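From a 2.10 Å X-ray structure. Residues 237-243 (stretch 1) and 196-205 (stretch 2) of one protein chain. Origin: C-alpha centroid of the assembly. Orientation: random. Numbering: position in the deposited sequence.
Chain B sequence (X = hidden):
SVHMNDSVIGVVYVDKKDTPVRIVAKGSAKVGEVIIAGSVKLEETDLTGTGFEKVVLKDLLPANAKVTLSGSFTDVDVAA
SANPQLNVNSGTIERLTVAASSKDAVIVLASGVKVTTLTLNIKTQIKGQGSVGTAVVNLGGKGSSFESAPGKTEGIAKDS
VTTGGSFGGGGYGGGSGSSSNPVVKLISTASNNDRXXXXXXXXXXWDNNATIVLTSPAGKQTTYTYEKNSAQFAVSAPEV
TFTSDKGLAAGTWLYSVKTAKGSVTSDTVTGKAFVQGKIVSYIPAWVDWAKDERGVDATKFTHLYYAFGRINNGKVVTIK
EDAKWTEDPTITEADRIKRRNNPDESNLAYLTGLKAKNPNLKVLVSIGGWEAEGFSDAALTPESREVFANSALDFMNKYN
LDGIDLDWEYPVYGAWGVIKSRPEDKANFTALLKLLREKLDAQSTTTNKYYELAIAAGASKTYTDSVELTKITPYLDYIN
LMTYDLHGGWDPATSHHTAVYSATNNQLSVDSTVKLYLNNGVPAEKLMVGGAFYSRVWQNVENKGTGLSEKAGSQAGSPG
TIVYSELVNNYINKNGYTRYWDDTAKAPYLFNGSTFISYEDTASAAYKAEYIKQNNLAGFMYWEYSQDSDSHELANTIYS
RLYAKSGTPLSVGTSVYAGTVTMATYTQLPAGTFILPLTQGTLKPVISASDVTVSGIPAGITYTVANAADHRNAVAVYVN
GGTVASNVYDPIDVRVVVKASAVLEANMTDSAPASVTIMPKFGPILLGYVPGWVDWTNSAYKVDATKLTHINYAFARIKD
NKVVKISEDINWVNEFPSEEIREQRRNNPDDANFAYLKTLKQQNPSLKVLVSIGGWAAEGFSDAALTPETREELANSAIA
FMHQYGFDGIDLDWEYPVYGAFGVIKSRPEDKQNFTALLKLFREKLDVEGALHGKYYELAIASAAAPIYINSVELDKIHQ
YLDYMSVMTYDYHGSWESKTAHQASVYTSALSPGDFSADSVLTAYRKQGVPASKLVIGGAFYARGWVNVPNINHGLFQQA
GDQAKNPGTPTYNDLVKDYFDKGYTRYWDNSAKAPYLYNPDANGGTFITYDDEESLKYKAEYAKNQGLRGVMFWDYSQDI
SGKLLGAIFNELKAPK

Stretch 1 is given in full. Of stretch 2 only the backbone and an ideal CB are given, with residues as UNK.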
# COMPACT_ATOMS: atom_id res chain seq x y z
N ALA B 237 15.01 33.53 8.70
CA ALA B 237 16.34 34.07 8.43
C ALA B 237 17.03 33.30 7.25
O ALA B 237 16.71 33.61 6.09
CB ALA B 237 17.17 34.17 9.73
N PRO B 238 17.94 32.32 7.50
CA PRO B 238 18.17 31.48 6.30
C PRO B 238 16.99 30.47 6.03
O PRO B 238 16.81 30.03 4.88
CB PRO B 238 19.50 30.77 6.60
CG PRO B 238 19.59 30.71 8.09
CD PRO B 238 18.77 31.85 8.65
N GLU B 239 16.20 30.15 7.07
CA GLU B 239 15.13 29.13 6.99
C GLU B 239 13.99 29.45 6.00
O GLU B 239 13.31 30.47 6.14
CB GLU B 239 14.52 28.90 8.40
CG GLU B 239 15.29 27.92 9.29
CD GLU B 239 14.80 26.49 9.13
OE1 GLU B 239 13.69 26.18 9.61
OE2 GLU B 239 15.53 25.67 8.51
N VAL B 240 13.77 28.61 4.99
CA VAL B 240 12.59 28.76 4.13
C VAL B 240 11.96 27.40 3.98
O VAL B 240 12.66 26.42 3.86
CB VAL B 240 12.89 29.41 2.76
CG1 VAL B 240 14.21 28.92 2.21
CG2 VAL B 240 11.77 29.19 1.75
N THR B 241 10.63 27.35 4.00
CA THR B 241 9.88 26.10 4.04
C THR B 241 8.79 26.11 2.95
O THR B 241 7.91 26.98 2.96
CB THR B 241 9.24 25.86 5.43
OG1 THR B 241 8.10 26.72 5.57
CG2 THR B 241 10.22 26.10 6.58
N PHE B 242 8.87 25.18 2.00
CA PHE B 242 7.85 25.09 0.98
C PHE B 242 6.77 24.09 1.44
O PHE B 242 7.10 23.06 2.05
CB PHE B 242 8.47 24.70 -0.35
CG PHE B 242 7.45 24.32 -1.37
CD1 PHE B 242 6.72 25.29 -2.03
CD2 PHE B 242 7.19 22.98 -1.63
CE1 PHE B 242 5.77 24.94 -2.97
CE2 PHE B 242 6.23 22.62 -2.55
CZ PHE B 242 5.51 23.61 -3.22
N THR B 243 5.51 24.38 1.13
CA THR B 243 4.41 23.53 1.57
C THR B 243 3.43 23.34 0.44
O THR B 243 2.73 24.27 0.08
CB THR B 243 3.75 24.12 2.83
OG1 THR B 243 4.69 24.05 3.91
CG2 THR B 243 2.47 23.36 3.22
N UNK B 196 0.37 16.35 2.44
CA UNK B 196 1.26 17.45 2.06
C UNK B 196 2.71 17.08 2.16
O UNK B 196 3.13 16.34 3.03
CB UNK B 196 0.99 18.68 2.93
N UNK B 197 3.46 17.62 1.21
CA UNK B 197 4.89 17.58 1.20
C UNK B 197 5.42 18.94 1.72
O UNK B 197 4.96 20.01 1.29
CB UNK B 197 5.41 17.26 -0.20
N UNK B 198 6.34 18.87 2.68
CA UNK B 198 6.90 20.03 3.31
C UNK B 198 8.39 19.94 3.08
O UNK B 198 9.01 18.94 3.47
CB UNK B 198 6.54 20.11 4.80
N UNK B 199 8.95 20.97 2.41
CA UNK B 199 10.40 21.06 2.12
C UNK B 199 11.03 22.21 2.86
O UNK B 199 10.67 23.37 2.61
CB UNK B 199 10.65 21.22 0.62
N UNK B 200 11.94 21.90 3.77
CA UNK B 200 12.71 22.90 4.49
C UNK B 200 14.15 22.93 4.01
O UNK B 200 14.81 21.88 3.91
CB UNK B 200 12.66 22.63 6.00
N UNK B 201 14.60 24.17 3.75
CA UNK B 201 15.98 24.47 3.33
C UNK B 201 16.45 25.84 3.84
O UNK B 201 15.64 26.79 3.99
CB UNK B 201 16.08 24.43 1.80
N UNK B 202 17.75 25.92 4.15
CA UNK B 202 18.46 27.19 4.40
C UNK B 202 18.92 27.78 3.05
O UNK B 202 19.70 27.14 2.34
CB UNK B 202 19.65 26.98 5.33
N UNK B 203 18.39 28.97 2.70
CA UNK B 203 18.76 29.68 1.46
C UNK B 203 19.62 30.91 1.78
O UNK B 203 19.09 31.99 2.11
CB UNK B 203 17.51 30.10 0.69
N UNK B 204 20.93 30.74 1.68
CA UNK B 204 21.87 31.85 1.78
C UNK B 204 21.70 32.72 0.52
O UNK B 204 21.42 32.21 -0.59
CB UNK B 204 23.31 31.35 1.93
N UNK B 205 21.83 34.03 0.70
CA UNK B 205 21.55 35.00 -0.36
C UNK B 205 20.09 35.03 -0.74
O UNK B 205 19.74 35.08 -1.94
CB UNK B 205 22.39 34.69 -1.60

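The frame is an antiparallel pairing, with 162° between the N-to-C directions of the strands. The backbone alone fixes the register. At position 199, N donates to Phe242 O (2.8 Å) and O accepts from Phe242 N (2.6 Å); at 201, N donates to Val240 O (3.0 Å) and O accepts from Val240 N (2.8 Å). The N of position 203 donates to Pro238 O (2.9 Å). Side chains at 198, 200 and 202 therefore share a face with Thr243, Thr241 and Glu239, and those at 199 and 201 share the other with Phe242 and Val240.

Position 196 points toward stretch 1, its ideal CB 4.9 Å from Thr243 CG2. Many medium or long side chains would fit. It is Gln196, whose NE2 lies 3.7 Å from Thr243 CG2.

Position 197 points sideways, with nothing of stretch 1 within 5.5 Å of its ideal CB: Leu197.

At 198 the ideal CB is 4.4 Å from Thr243 OG1, and phi/psi of -122/121 is extended; a beta-branched residue, valine, isoleucine or threonine, suits it. Val198 brings CG2 to 3.9 Å from Thr243 OG1.

At 199 the ideal CB sits 4.2 Å from Phe242 CB, beside an aromatic ring, which favours an apolar side chain. Leu199 (m, t) sets CD1 3.9 Å from Phe242 CD2.

Position 200 looks onto Thr241 CG2, 4.3 Å from the ideal CB, with Glu239 OE2 at 4.9 Å. An aliphatic stem would pack on the methyl, and lysine, arginine or a neutral polar residue could answer the carboxylate. Lys200 places CG 3.4 Å from Thr241 CG2; its NZ stays 4.5 Å from Glu239 OE1, beyond a salt bridge.

At 201 the face carries Val240 and Phe242, inviting a large apolar or aromatic side chain. Phe201, with chi1 at 52° (p), turns its ring back so that Val240 CG1 lies over one face, 3.6 Å from the ring centroid and 29° off its normal, a CH-pi contact.

At 202 the ideal CB is 4.0 Å from Pro238 CB; a compact side chain, polar or apolar, would fit. Asn202 carries OD1 to 3.5 Å from Pro238 CG.

Position 203 has its ideal CB 3.8 Å from Val240 CG1, so a small residue already makes contact. It is Ala203.

Position 204 points away, leaving the choice open; Tyr204 nevertheless reaches back, CE1 4.0 Å from Pro238 CB.

Position 205 has phi/psi 66/42, and positive phi favours glycine: Gly205.

Stretch 2 (196-205) QLVLKFNAYG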
# COMPACT_ATOMS: atom_id res chain seq x y z
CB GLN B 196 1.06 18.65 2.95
CG GLN B 196 -0.29 19.26 2.74
CD GLN B 196 -0.44 20.48 3.59
OE1 GLN B 196 -0.25 20.41 4.79
NE2 GLN B 196 -0.77 21.60 2.98
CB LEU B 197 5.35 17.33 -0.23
CG LEU B 197 6.82 17.07 -0.44
CD1 LEU B 197 7.37 16.10 0.57
CD2 LEU B 197 7.10 16.55 -1.84
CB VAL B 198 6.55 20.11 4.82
CG1 VAL B 198 7.30 21.25 5.50
CG2 VAL B 198 5.06 20.34 4.99
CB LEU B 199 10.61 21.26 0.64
CG LEU B 199 10.18 20.06 -0.16
CD1 LEU B 199 10.06 20.38 -1.64
CD2 LEU B 199 11.18 18.92 0.08
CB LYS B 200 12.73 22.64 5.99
CG LYS B 200 11.41 22.89 6.70
CD LYS B 200 11.57 23.07 8.21
CE LYS B 200 12.35 21.91 8.83
NZ LYS B 200 12.43 21.92 10.32
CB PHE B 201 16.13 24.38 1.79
CG PHE B 201 15.11 25.19 1.00
CD1 PHE B 201 13.81 24.74 0.82
CD2 PHE B 201 15.48 26.37 0.36
CE1 PHE B 201 12.88 25.47 0.05
CE2 PHE B 201 14.55 27.10 -0.41
CZ PHE B 201 13.25 26.66 -0.56
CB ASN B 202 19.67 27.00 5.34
CG ASN B 202 19.25 26.76 6.80
OD1 ASN B 202 18.38 27.46 7.36
ND2 ASN B 202 19.91 25.80 7.44
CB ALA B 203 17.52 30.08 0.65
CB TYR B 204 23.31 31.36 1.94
CG TYR B 204 23.51 30.35 3.08
CD1 TYR B 204 22.96 30.58 4.36
CD2 TYR B 204 24.25 29.18 2.88
CE1 TYR B 204 23.15 29.67 5.38
CE2 TYR B 204 24.44 28.27 3.90
CZ TYR B 204 23.89 28.52 5.15
OH TYR B 204 24.08 27.62 6.16
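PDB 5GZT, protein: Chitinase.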